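Local coordinates for protein acetyl transferase (Salmonella typhimurium, PDB 1S7N) that transfers an acetyl group from acetyl-coenzyme A to a protein N terminus, probably that of ribosomal protein L7/L12, at residues S22-L27 against E53-V58; H28-K33 against G100-E105; G83-N88 against Q115-L120; C137-Q142 against D171-A176. All coordinates share one frame; numbering follows the deposited sequence.

Contact 1 (S22-L27 against E53-V58); sequences SHVPAL and ETRKHV
Arg-55 of helix 51-67 reaches across to Val-24 and Pro-25 at the start of helix 24-38. Its CB already touches Val-24 CG1, 3.9 Å away. The chain then runs out extended, with CG anti to the backbone N (chi1 -173°), until it bends at chi3 and turns the guanidinium group over the valine. NE packs on Val-24 CG1, CZ lies 3.7 Å from Val-24 CB, and NH2 at the tip sits 3.5 Å from Pro-25 CD, which approaches obliquely. One face of the guanidinium therefore rests on the valine side chain, while NH1 makes a salt bridge to Glu-21. A long, flat cation suits this place, since its face tolerates hydrocarbon while its N-H groups still find an acid.

These two helices are the first pair of the GNAT fold, packed side by side against the central sheet. Beyond the arginine the contact is made by aliphatic side chains. Val-24 CG2 meets Val-58 CB at 3.9 Å, the two side chains lying alongside one another and pointing opposite ways, and Leu-27 CD2 passes Val-58 CG2 at 3.8 Å. A short valine fits where the CA atoms of Val-24 and Arg-55 are 5.9 Å apart, whereas the longer Leu-27 also reaches Met-72 and Leu-74 on strand 71-77.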
# COMPACT_ATOMS: atom_id res chain seq x y z
N SER B 22 14.33 23.06 -4.69
CA SER B 22 14.15 24.19 -5.58
C SER B 22 12.86 24.09 -6.43
O SER B 22 12.42 25.08 -7.04
CB SER B 22 15.37 24.30 -6.51
OG SER B 22 15.25 23.46 -7.65
N HIS B 23 12.25 22.92 -6.52
CA HIS B 23 11.00 22.83 -7.31
C HIS B 23 9.71 23.28 -6.56
O HIS B 23 8.66 23.47 -7.19
CB HIS B 23 10.73 21.40 -7.78
CG HIS B 23 11.76 20.85 -8.70
ND1 HIS B 23 12.31 19.60 -8.51
CD2 HIS B 23 12.35 21.37 -9.80
CE1 HIS B 23 13.20 19.38 -9.47
NE2 HIS B 23 13.23 20.44 -10.25
N VAL B 24 9.79 23.45 -5.26
CA VAL B 24 8.59 23.73 -4.50
C VAL B 24 7.76 24.89 -4.92
O VAL B 24 6.60 24.71 -5.24
CB VAL B 24 8.93 23.73 -3.02
CG1 VAL B 24 7.75 24.38 -2.18
CG2 VAL B 24 9.22 22.29 -2.60
N PRO B 25 8.34 26.10 -5.03
CA PRO B 25 7.50 27.25 -5.44
C PRO B 25 6.71 27.03 -6.73
O PRO B 25 5.51 27.34 -6.80
CB PRO B 25 8.49 28.40 -5.56
CG PRO B 25 9.59 27.98 -4.52
CD PRO B 25 9.71 26.49 -4.70
N ALA B 26 7.38 26.57 -7.78
CA ALA B 26 6.69 26.32 -9.02
C ALA B 26 5.69 25.15 -8.91
O ALA B 26 4.60 25.24 -9.46
CB ALA B 26 7.70 26.04 -10.14
N LEU B 27 6.04 24.08 -8.20
CA LEU B 27 5.07 22.99 -8.09
C LEU B 27 3.80 23.49 -7.31
O LEU B 27 2.67 23.19 -7.70
CB LEU B 27 5.69 21.80 -7.39
CG LEU B 27 4.84 20.59 -6.94
CD1 LEU B 27 4.22 19.91 -8.21
CD2 LEU B 27 5.68 19.60 -6.14
N GLU B 53 3.38 24.16 3.46
CA GLU B 53 2.91 22.81 3.70
C GLU B 53 3.28 21.98 2.51
O GLU B 53 3.65 20.85 2.65
CB GLU B 53 1.41 22.74 3.93
CG GLU B 53 0.98 23.20 5.32
CD GLU B 53 1.65 22.40 6.47
OE1 GLU B 53 1.68 21.13 6.40
OE2 GLU B 53 2.15 23.05 7.44
N THR B 54 3.16 22.53 1.30
CA THR B 54 3.55 21.75 0.10
C THR B 54 5.02 21.36 0.24
O THR B 54 5.41 20.26 -0.18
CB THR B 54 3.38 22.60 -1.19
OG1 THR B 54 2.01 22.97 -1.34
CG2 THR B 54 3.84 21.83 -2.44
N ARG B 55 5.84 22.26 0.81
CA ARG B 55 7.26 21.95 0.97
C ARG B 55 7.47 20.73 1.86
O ARG B 55 8.31 19.86 1.57
CB ARG B 55 8.05 23.16 1.54
CG ARG B 55 9.56 22.96 1.56
CD ARG B 55 10.33 24.34 1.82
NE ARG B 55 10.09 25.39 0.80
CZ ARG B 55 10.75 25.46 -0.35
NH1 ARG B 55 11.70 24.55 -0.62
NH2 ARG B 55 10.47 26.41 -1.25
N LYS B 56 6.70 20.65 2.95
CA LYS B 56 6.87 19.52 3.86
C LYS B 56 6.59 18.24 3.09
O LYS B 56 7.34 17.27 3.18
CB LYS B 56 5.93 19.64 5.07
CG LYS B 56 6.44 20.63 6.11
CD LYS B 56 5.34 21.30 6.95
CE LYS B 56 5.14 20.58 8.26
NZ LYS B 56 6.47 20.30 8.92
N HIS B 57 5.55 18.24 2.31
CA HIS B 57 5.25 17.05 1.57
C HIS B 57 6.36 16.65 0.63
O HIS B 57 6.75 15.50 0.63
CB HIS B 57 3.90 17.18 0.86
CG HIS B 57 2.74 17.16 1.82
ND1 HIS B 57 2.33 18.28 2.53
CD2 HIS B 57 1.98 16.13 2.28
CE1 HIS B 57 1.37 17.94 3.38
NE2 HIS B 57 1.14 16.65 3.25
N VAL B 58 6.89 17.59 -0.15
CA VAL B 58 7.97 17.27 -1.09
C VAL B 58 9.21 16.78 -0.34
O VAL B 58 9.92 15.84 -0.75
CB VAL B 58 8.35 18.51 -1.90
CG1 VAL B 58 9.58 18.27 -2.67
CG2 VAL B 58 7.28 18.83 -2.83

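Contact 2 (H28-K33 against G100-E105); sequences HQLVLK and GYWLDE. With COA (coenzyme A), chain F.
The indole of Trp-102 meets helix 24-38 through CH2, CZ2 and CZ3 of its six-membered ring, and both aliphatic partners come to it obliquely. Leu-30 CD2 lies 3.9 Å from CH2 of Trp-102, and Val-31 CG2 lies 3.8 Å from CZ2 of Trp-102. A second indole, that of Trp-44, meets the ring with its plane inclined by about 55°. The side chain takes the position between backbone N and carbonyl carbon (chi1 61°), which sends the broad ring toward the helix. A large aromatic suits this place because it spans the distance from strand to helix.

The neighbouring strand residues serve coenzyme A. N4P of the pantetheine arm donates to Tyr-101 O at 2.7 Å, and Leu-103 N donates to O9P of coenzyme A at 2.7 Å, as if the cofactor were an added strand. C3P lies obliquely by the Tyr-101 ring.

Past the strand end, Lys-33 extends fully and bends only at chi4, bringing NZ to Asp-104 in a salt bridge whose modelled length, 2.5 Å from Lys-33 NZ to Asp-104 OD2, is doubtfully short. Asn-34 ND2 also donates to OD2, and OD1 accepts from Ser-106 N. With several donors gathered on it, the carboxylate of Asp-104 would be expected to stay ionised.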
# COMPACT_ATOMS: atom_id res chain seq x y z
N HIS B 28 3.99 24.25 -6.24
CA HIS B 28 2.85 24.76 -5.46
C HIS B 28 1.96 25.56 -6.37
O HIS B 28 0.73 25.32 -6.43
CB HIS B 28 3.30 25.67 -4.30
CG HIS B 28 2.19 26.03 -3.35
ND1 HIS B 28 1.59 25.10 -2.50
CD2 HIS B 28 1.56 27.21 -3.12
CE1 HIS B 28 0.64 25.70 -1.80
NE2 HIS B 28 0.61 26.98 -2.15
N GLN B 29 2.58 26.49 -7.12
CA GLN B 29 1.79 27.33 -8.02
C GLN B 29 1.06 26.48 -9.00
O GLN B 29 -0.09 26.80 -9.37
CB GLN B 29 2.64 28.32 -8.83
CG GLN B 29 3.16 29.44 -7.99
CD GLN B 29 2.06 30.03 -7.12
OE1 GLN B 29 2.19 30.07 -5.87
NE2 GLN B 29 0.97 30.47 -7.77
N LEU B 30 1.73 25.42 -9.48
CA LEU B 30 1.10 24.54 -10.49
C LEU B 30 -0.11 23.85 -9.87
O LEU B 30 -1.12 23.66 -10.52
CB LEU B 30 2.07 23.45 -11.01
CG LEU B 30 1.63 22.94 -12.40
CD1 LEU B 30 1.76 24.10 -13.44
CD2 LEU B 30 2.52 21.77 -12.86
N VAL B 31 0.03 23.41 -8.64
CA VAL B 31 -1.11 22.77 -7.98
C VAL B 31 -2.30 23.79 -7.85
O VAL B 31 -3.43 23.44 -8.19
CB VAL B 31 -0.69 22.30 -6.59
CG1 VAL B 31 -1.96 21.93 -5.69
CG2 VAL B 31 0.22 21.12 -6.74
N LEU B 32 -2.02 25.02 -7.38
CA LEU B 32 -3.05 26.06 -7.19
C LEU B 32 -3.69 26.37 -8.50
O LEU B 32 -4.90 26.47 -8.58
CB LEU B 32 -2.49 27.37 -6.60
CG LEU B 32 -1.76 27.28 -5.25
CD1 LEU B 32 -1.11 28.61 -4.86
CD2 LEU B 32 -2.77 26.87 -4.19
N LYS B 33 -2.88 26.45 -9.55
CA LYS B 33 -3.40 26.75 -10.84
C LYS B 33 -4.37 25.66 -11.29
O LYS B 33 -5.39 25.94 -11.93
CB LYS B 33 -2.24 26.86 -11.84
CG LYS B 33 -2.64 26.86 -13.30
CD LYS B 33 -1.40 27.04 -14.23
CE LYS B 33 -1.81 27.05 -15.73
NZ LYS B 33 -2.46 25.79 -16.25
N GLY B 100 1.69 6.96 -9.65
CA GLY B 100 0.70 8.03 -9.49
C GLY B 100 1.10 9.12 -10.46
O GLY B 100 2.28 9.27 -10.70
N TYR B 101 0.15 9.88 -10.98
CA TYR B 101 0.47 10.99 -11.91
C TYR B 101 -0.69 11.98 -12.16
O TYR B 101 -1.89 11.65 -12.00
CB TYR B 101 0.92 10.46 -13.33
CG TYR B 101 -0.00 9.40 -13.96
CD1 TYR B 101 -1.30 9.71 -14.39
CD2 TYR B 101 0.39 8.04 -14.01
CE1 TYR B 101 -2.20 8.68 -14.80
CE2 TYR B 101 -0.50 7.00 -14.43
CZ TYR B 101 -1.82 7.34 -14.81
OH TYR B 101 -2.73 6.34 -15.13
N TRP B 102 -0.28 13.17 -12.60
CA TRP B 102 -1.19 14.19 -13.04
C TRP B 102 -0.38 15.16 -13.88
O TRP B 102 0.85 15.27 -13.73
CB TRP B 102 -1.90 14.92 -11.87
CG TRP B 102 -0.95 15.63 -10.92
CD1 TRP B 102 -0.42 15.13 -9.75
CD2 TRP B 102 -0.60 17.01 -10.96
NE1 TRP B 102 0.21 16.14 -9.06
CE2 TRP B 102 0.11 17.29 -9.77
CE3 TRP B 102 -0.81 18.03 -11.88
CZ2 TRP B 102 0.60 18.56 -9.47
CZ3 TRP B 102 -0.31 19.31 -11.60
CH2 TRP B 102 0.38 19.56 -10.41
N LEU B 103 -1.10 15.83 -14.77
CA LEU B 103 -0.55 16.83 -15.69
C LEU B 103 -1.26 18.17 -15.56
O LEU B 103 -2.40 18.24 -15.15
CB LEU B 103 -0.78 16.36 -17.14
CG LEU B 103 0.20 15.42 -17.88
CD1 LEU B 103 -0.27 15.25 -19.38
CD2 LEU B 103 1.59 16.08 -17.90
N ASP B 104 -0.55 19.24 -15.88
CA ASP B 104 -1.19 20.53 -15.90
C ASP B 104 -2.25 20.37 -16.99
O ASP B 104 -1.99 19.78 -18.03
CB ASP B 104 -0.23 21.63 -16.30
CG ASP B 104 -0.97 22.92 -16.61
OD1 ASP B 104 -1.60 22.96 -17.69
OD2 ASP B 104 -0.98 23.84 -15.78
N GLU B 105 -3.45 20.89 -16.74
CA GLU B 105 -4.56 20.66 -17.65
C GLU B 105 -4.32 21.02 -19.10
O GLU B 105 -4.83 20.34 -19.98
CB GLU B 105 -5.87 21.35 -17.14
CG GLU B 105 -7.14 20.89 -17.86
CD GLU B 105 -8.36 21.71 -17.42
OE1 GLU B 105 -8.17 22.69 -16.69
OE2 GLU B 105 -9.51 21.41 -17.79
N1A COA F . 1.97 8.96 -27.48
C2A COA F . 0.74 8.64 -26.97
N3A COA F . -0.39 9.39 -27.07
C4A COA F . -0.27 10.56 -27.78
C5A COA F . 0.95 10.97 -28.35
C6A COA F . 2.11 10.11 -28.18
N6A COA F . 3.28 10.50 -28.72
N7A COA F . 0.83 12.20 -29.02
C8A COA F . -0.40 12.56 -28.86
N9A COA F . -1.07 11.61 -28.12
C1B COA F . -2.48 11.74 -27.67
C2B COA F . -3.33 10.49 -27.66
O2B COA F . -4.00 10.45 -28.90
C3B COA F . -4.35 10.81 -26.61
O3B COA F . -5.30 11.69 -27.17
P3B COA F . -6.87 11.70 -26.70
O7A COA F . -7.29 13.09 -27.09
O8A COA F . -7.01 11.39 -25.24
O9A COA F . -7.49 10.61 -27.55
C4B COA F . -3.50 11.53 -25.57
O4B COA F . -2.53 12.26 -26.30
C5B COA F . -2.87 10.72 -24.41
O5B COA F . -1.92 11.52 -23.71
P1A COA F . -1.22 10.99 -22.29
O1A COA F . -1.03 9.52 -22.32
O2A COA F . -0.02 11.81 -22.11
O3A COA F . -2.31 11.34 -21.19
P2A COA F . -3.28 12.60 -21.10
O4A COA F . -2.74 13.82 -21.70
O5A COA F . -4.61 12.23 -21.59
O6A COA F . -3.50 12.85 -19.53
CBP COA F . -3.87 12.24 -17.23
CCP COA F . -3.91 11.75 -18.69
CDP COA F . -4.61 11.18 -16.32
CEP COA F . -2.36 12.38 -16.79
CAP COA F . -4.55 13.63 -17.14
OAP COA F . -5.90 13.57 -17.67
C9P COA F . -4.56 14.22 -15.75
O9P COA F . -3.57 14.73 -15.26
N8P COA F . -5.68 13.89 -15.08
C7P COA F . -6.07 14.54 -13.85
C6P COA F . -5.40 13.84 -12.64
C5P COA F . -5.65 12.36 -12.64
O5P COA F . -6.66 11.88 -13.07
N4P COA F . -4.53 11.59 -12.37
C3P COA F . -4.59 10.12 -12.33
C2P COA F . -5.36 9.55 -11.10
S1P COA F . -5.21 7.74 -11.07

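Contact 3 (G83-N88 against Q115-L120); sequences GVLSFN and QSLQAL
The face of the GNAT sheet that carries helix 112-127 is packed here, where strand 80-91 lies beneath the helix whose N-terminal end receives coenzyme A. The two short segments run roughly the same way, 31° apart, with their axes approaching to 9.7 Å.

Leu-85 and Leu-120 carry the contact, reaching toward each other tip to tip. Leu-120 CD2 sits 3.4 Å from Leu-85 CG, which is tight packing. The two methyls of Leu-85 diverge: CD2 touches Ser-116 CB at 3.8 Å as well as Leu-120 CD2, and Leu-85 CD1 meets Leu-117 CD1 at 4.1 Å. With CG anti to its backbone N (chi1 170°), Leu-85 stands up from the strand and its two methyls reach different residues of the helix.

Phe-87, two residues on, lays one ring face against the same leucine. Leu-120 CD2 is 4.2 Å from the Phe-87 ring centroid and 27° off the normal, a CH-pi contact, while Leu-120 CG lies 3.7 Å from CZ of Phe-87. Tyr-124 meets the phenylalanine edge-to-face. The small Ser-116 offers its CB to Leu-85 CD2, while its OG is hydrogen-bonded to Ile-112 O within the helix.

No hydrogen bond crosses between the segments; this is a buried apolar interface, whose cohesion comes from dispersion and the exclusion of water.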
# COMPACT_ATOMS: atom_id res chain seq x y z
N GLY B 83 3.93 18.72 -15.01
CA GLY B 83 3.20 17.69 -14.30
C GLY B 83 4.07 16.84 -13.36
O GLY B 83 5.24 17.12 -13.16
N VAL B 84 3.47 15.81 -12.77
CA VAL B 84 4.17 14.95 -11.79
C VAL B 84 3.90 13.48 -12.10
O VAL B 84 2.76 13.13 -12.46
CB VAL B 84 3.67 15.26 -10.31
CG1 VAL B 84 4.45 14.39 -9.26
CG2 VAL B 84 3.86 16.77 -10.01
N LEU B 85 4.96 12.68 -12.04
CA LEU B 85 4.92 11.23 -12.25
C LEU B 85 5.71 10.67 -11.06
O LEU B 85 6.88 11.04 -10.82
CB LEU B 85 5.56 10.83 -13.58
CG LEU B 85 5.81 9.34 -13.87
CD1 LEU B 85 4.55 8.53 -13.71
CD2 LEU B 85 6.42 9.14 -15.33
N SER B 86 5.08 9.77 -10.35
CA SER B 86 5.66 9.20 -9.15
C SER B 86 5.50 7.73 -8.93
O SER B 86 4.63 7.07 -9.54
CB SER B 86 4.97 9.83 -7.95
OG SER B 86 5.17 11.23 -7.88
N PHE B 87 6.35 7.19 -8.08
CA PHE B 87 6.01 5.84 -7.61
C PHE B 87 5.53 6.19 -6.19
O PHE B 87 6.36 6.60 -5.35
CB PHE B 87 7.20 4.90 -7.56
CG PHE B 87 7.67 4.45 -8.93
CD1 PHE B 87 6.75 4.06 -9.90
CD2 PHE B 87 9.04 4.40 -9.22
CE1 PHE B 87 7.20 3.62 -11.16
CE2 PHE B 87 9.52 3.96 -10.52
CZ PHE B 87 8.60 3.58 -11.46
N ASN B 88 4.24 6.11 -5.91
CA ASN B 88 3.75 6.45 -4.55
C ASN B 88 4.45 5.53 -3.53
O ASN B 88 4.68 5.92 -2.41
CB ASN B 88 2.24 6.24 -4.42
CG ASN B 88 1.45 6.98 -5.50
OD1 ASN B 88 0.52 6.42 -6.15
ND2 ASN B 88 1.80 8.22 -5.72
N GLN B 115 4.59 9.02 -22.71
CA GLN B 115 6.03 8.98 -22.99
C GLN B 115 6.85 9.02 -21.71
O GLN B 115 7.85 8.32 -21.60
CB GLN B 115 6.46 10.17 -23.85
CG GLN B 115 5.94 10.15 -25.24
CD GLN B 115 6.28 11.43 -25.96
OE1 GLN B 115 7.43 11.66 -26.30
NE2 GLN B 115 5.28 12.28 -26.17
N SER B 116 6.46 9.87 -20.78
CA SER B 116 7.21 9.97 -19.51
C SER B 116 7.13 8.64 -18.77
O SER B 116 8.14 8.16 -18.19
CB SER B 116 6.61 11.09 -18.64
OG SER B 116 6.81 12.37 -19.24
N LEU B 117 5.95 8.04 -18.78
CA LEU B 117 5.72 6.75 -18.10
C LEU B 117 6.57 5.65 -18.70
O LEU B 117 7.19 4.84 -17.98
CB LEU B 117 4.25 6.31 -18.20
CG LEU B 117 3.83 5.01 -17.48
CD1 LEU B 117 4.09 5.17 -15.97
CD2 LEU B 117 2.36 4.73 -17.70
N GLN B 118 6.57 5.60 -20.04
CA GLN B 118 7.34 4.60 -20.80
C GLN B 118 8.86 4.74 -20.46
O GLN B 118 9.56 3.74 -20.27
CB GLN B 118 7.03 4.81 -22.30
CG GLN B 118 7.03 3.54 -23.19
CD GLN B 118 6.23 2.31 -22.68
OE1 GLN B 118 6.83 1.37 -22.15
NE2 GLN B 118 4.89 2.31 -22.85
N ALA B 119 9.34 5.99 -20.38
CA ALA B 119 10.74 6.26 -20.04
C ALA B 119 11.06 5.86 -18.59
O ALA B 119 12.13 5.35 -18.30
CB ALA B 119 11.08 7.73 -20.22
N LEU B 120 10.16 6.21 -17.67
CA LEU B 120 10.39 5.88 -16.29
C LEU B 120 10.43 4.35 -16.06
O LEU B 120 11.36 3.82 -15.41
CB LEU B 120 9.29 6.52 -15.43
CG LEU B 120 9.42 6.24 -13.96
CD1 LEU B 120 10.78 6.80 -13.46
CD2 LEU B 120 8.16 6.92 -13.26

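Contact 4 (C137-Q142 against D171-A176); sequences CRVDNQ and DVNMYA. With COA (coenzyme A), chain F.
Cys-137 has SG between its backbone N and carbonyl carbon (chi1 63°), and Tyr-175 has its ring anti to the carbonyl carbon (chi1 -66°); these torsions bring sulfur and ring together across strands 132-138 and 168-178. Cys-137 SG lies 3.8 Å from Tyr-175 CE2, at the ring edge and near its plane, a sulfur-aromatic contact.

Cys-137 and Asn-173 form an antiparallel hydrogen-bonded pair: Cys-137 N donates to Asn-173 O at 3.1 Å, and Asn-173 N donates back to Cys-137 O. Next comes the non-hydrogen-bonded pair of Arg-138 with Val-172, and then Val-139 N gives Asp-171 O a nearly straight bond (170°). Val-139 CG2 crosses the Asn-173 amide, 3.2 Å from Asn-173 OD1. Asn-173 ND2 is hydrogen-bonded to Asn-145 OD1, which also pairs with Tyr-175 OH. A water donates to Val-139 O and accepts a weak bond from Asn-173 ND2.

A small side chain fits at 137, between the Tyr-175 ring edge and the end of the pantetheine arm, with Cys-137 CB 3.6 Å from S1P of coenzyme A. A covalent link between Cys-137 and coenzyme A has been observed for this protein, but here Cys-137 SG and S1P are 5.2 Å apart and not bonded. After a type I turn from Arg-138, Asn-141 caps helix 142-150 through OD1, while Asn-141 ND2 donates to O5P of coenzyme A at 3.0 Å. This is the GNAT site where pantetheine lies between neighbouring strands 96-103 and 132-138, paired with the former and reached from beyond the latter's end by Asn-141.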
# COMPACT_ATOMS: atom_id res chain seq x y z
N CYS B 137 -6.61 3.07 -10.52
CA CYS B 137 -7.30 4.29 -10.88
C CYS B 137 -8.75 4.04 -10.83
O CYS B 137 -9.20 2.94 -11.10
CB CYS B 137 -6.87 4.80 -12.25
SG CYS B 137 -7.26 3.70 -13.59
N ARG B 138 -9.51 5.06 -10.43
CA ARG B 138 -10.97 4.91 -10.36
C ARG B 138 -11.60 4.33 -11.67
O ARG B 138 -11.24 4.72 -12.78
CB ARG B 138 -11.61 6.27 -10.06
CG ARG B 138 -11.67 6.59 -8.54
CD ARG B 138 -12.55 7.78 -8.33
NE ARG B 138 -12.02 8.79 -9.21
CZ ARG B 138 -12.67 9.36 -10.20
NH1 ARG B 138 -13.93 9.08 -10.47
NH2 ARG B 138 -11.96 10.16 -10.99
N VAL B 139 -12.56 3.43 -11.52
CA VAL B 139 -13.23 2.94 -12.71
C VAL B 139 -13.76 4.13 -13.60
O VAL B 139 -13.70 4.05 -14.81
CB VAL B 139 -14.38 1.92 -12.34
CG1 VAL B 139 -15.26 1.68 -13.53
CG2 VAL B 139 -13.81 0.57 -11.88
N ASP B 140 -14.27 5.22 -13.02
CA ASP B 140 -14.76 6.32 -13.83
C ASP B 140 -13.76 7.39 -14.17
O ASP B 140 -14.15 8.50 -14.56
CB ASP B 140 -16.05 7.03 -13.28
CG ASP B 140 -16.43 6.67 -11.82
OD1 ASP B 140 -15.68 7.05 -10.86
OD2 ASP B 140 -17.52 6.03 -11.64
N ASN B 141 -12.47 7.10 -14.01
CA ASN B 141 -11.52 8.11 -14.40
C ASN B 141 -11.15 7.66 -15.81
O ASN B 141 -10.34 6.73 -15.99
CB ASN B 141 -10.29 8.09 -13.55
CG ASN B 141 -9.36 9.22 -13.88
OD1 ASN B 141 -9.13 9.53 -15.06
ND2 ASN B 141 -8.78 9.83 -12.84
N GLN B 142 -11.76 8.30 -16.80
CA GLN B 142 -11.57 7.93 -18.21
C GLN B 142 -10.16 8.19 -18.70
O GLN B 142 -9.58 7.36 -19.40
CB GLN B 142 -12.51 8.71 -19.16
CG GLN B 142 -14.01 8.46 -18.98
CD GLN B 142 -14.93 9.37 -19.89
OE1 GLN B 142 -14.84 9.32 -21.15
NE2 GLN B 142 -15.81 10.20 -19.24
N ASP B 171 -15.17 2.63 -7.08
CA ASP B 171 -14.50 1.38 -7.39
C ASP B 171 -13.18 1.71 -8.08
O ASP B 171 -13.09 2.70 -8.79
CB ASP B 171 -15.34 0.50 -8.31
CG ASP B 171 -16.65 0.07 -7.65
OD1 ASP B 171 -16.83 0.29 -6.43
OD2 ASP B 171 -17.49 -0.52 -8.36
N VAL B 172 -12.18 0.83 -7.90
CA VAL B 172 -10.84 1.10 -8.44
C VAL B 172 -10.29 -0.05 -9.25
O VAL B 172 -10.11 -1.15 -8.75
CB VAL B 172 -9.86 1.43 -7.25
CG1 VAL B 172 -8.32 1.74 -7.75
CG2 VAL B 172 -10.43 2.62 -6.47
N ASN B 173 -10.02 0.23 -10.50
CA ASN B 173 -9.39 -0.78 -11.31
C ASN B 173 -7.93 -0.93 -10.88
O ASN B 173 -7.25 0.07 -10.50
CB ASN B 173 -9.40 -0.37 -12.78
CG ASN B 173 -10.73 -0.58 -13.39
OD1 ASN B 173 -11.49 -1.43 -12.90
ND2 ASN B 173 -11.04 0.16 -14.44
N MET B 174 -7.47 -2.16 -10.90
CA MET B 174 -6.07 -2.41 -10.61
C MET B 174 -5.40 -3.01 -11.87
O MET B 174 -5.80 -4.07 -12.34
CB MET B 174 -5.85 -3.37 -9.44
CG MET B 174 -4.30 -3.72 -9.39
SD MET B 174 -3.60 -4.60 -7.91
CE MET B 174 -3.87 -3.30 -6.54
N TYR B 175 -4.40 -2.30 -12.39
CA TYR B 175 -3.63 -2.68 -13.56
C TYR B 175 -2.16 -2.92 -13.19
O TYR B 175 -1.58 -2.24 -12.30
CB TYR B 175 -3.59 -1.53 -14.58
CG TYR B 175 -4.89 -1.15 -15.21
CD1 TYR B 175 -5.30 -1.77 -16.41
CD2 TYR B 175 -5.66 -0.10 -14.70
CE1 TYR B 175 -6.46 -1.35 -17.11
CE2 TYR B 175 -6.82 0.35 -15.37
CZ TYR B 175 -7.21 -0.30 -16.60
OH TYR B 175 -8.35 0.09 -17.26
N ALA B 176 -1.54 -3.83 -13.92
CA ALA B 176 -0.14 -4.09 -13.71
C ALA B 176 0.46 -4.43 -15.04
O ALA B 176 -0.24 -4.95 -15.94
CB ALA B 176 0.06 -5.27 -12.76
N1A COA F . 1.97 8.96 -27.48
C2A COA F . 0.74 8.64 -26.97
N3A COA F . -0.39 9.39 -27.07
C4A COA F . -0.27 10.56 -27.78
C5A COA F . 0.95 10.97 -28.35
C6A COA F . 2.11 10.11 -28.18
N6A COA F . 3.28 10.50 -28.72
N7A COA F . 0.83 12.20 -29.02
C8A COA F . -0.40 12.56 -28.86
N9A COA F . -1.07 11.61 -28.12
C1B COA F . -2.48 11.74 -27.67
C2B COA F . -3.33 10.49 -27.66
O2B COA F . -4.00 10.45 -28.90
C3B COA F . -4.35 10.81 -26.61
O3B COA F . -5.30 11.69 -27.17
P3B COA F . -6.87 11.70 -26.70
O7A COA F . -7.29 13.09 -27.09
O8A COA F . -7.01 11.39 -25.24
O9A COA F . -7.49 10.61 -27.55
C4B COA F . -3.50 11.53 -25.57
O4B COA F . -2.53 12.26 -26.30
C5B COA F . -2.87 10.72 -24.41
O5B COA F . -1.92 11.52 -23.71
P1A COA F . -1.22 10.99 -22.29
O1A COA F . -1.03 9.52 -22.32
O2A COA F . -0.02 11.81 -22.11
O3A COA F . -2.31 11.34 -21.19
P2A COA F . -3.28 12.60 -21.10
O4A COA F . -2.74 13.82 -21.70
O5A COA F . -4.61 12.23 -21.59
O6A COA F . -3.50 12.85 -19.53
CBP COA F . -3.87 12.24 -17.23
CCP COA F . -3.91 11.75 -18.69
CDP COA F . -4.61 11.18 -16.32
CEP COA F . -2.36 12.38 -16.79
CAP COA F . -4.55 13.63 -17.14
OAP COA F . -5.90 13.57 -17.67
C9P COA F . -4.56 14.22 -15.75
O9P COA F . -3.57 14.73 -15.26
N8P COA F . -5.68 13.89 -15.08
C7P COA F . -6.07 14.54 -13.85
C6P COA F . -5.40 13.84 -12.64
C5P COA F . -5.65 12.36 -12.64
O5P COA F . -6.66 11.88 -13.07
N4P COA F . -4.53 11.59 -12.37
C3P COA F . -4.59 10.12 -12.33
C2P COA F . -5.36 9.55 -11.10
S1P COA F . -5.21 7.74 -11.07
O HOH W 1 -13.22 1.62 -16.27

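From the N terminus, contact 1 closes the loop between helices 24-38 and 51-67. Contact 2 opens further along helix 24-38, before contact 1 has closed, and ends on strand 96-103, so the two cross; Thr-54 and His-28 join them by a probable hydrogen bond. Contact 3 starts on strand 80-91 inside the span of contact 2 and ends beyond it on helix 112-127, so these cross too, and the neighbouring strands 80-91 and 96-103 bond directly. Contact 4 follows in series. Contact 1 thus pairs two helices, contacts 2 and 3 pack helices on the sheet, and contact 4 joins two of its strands; contacts 2 and 4 both reach coenzyme A.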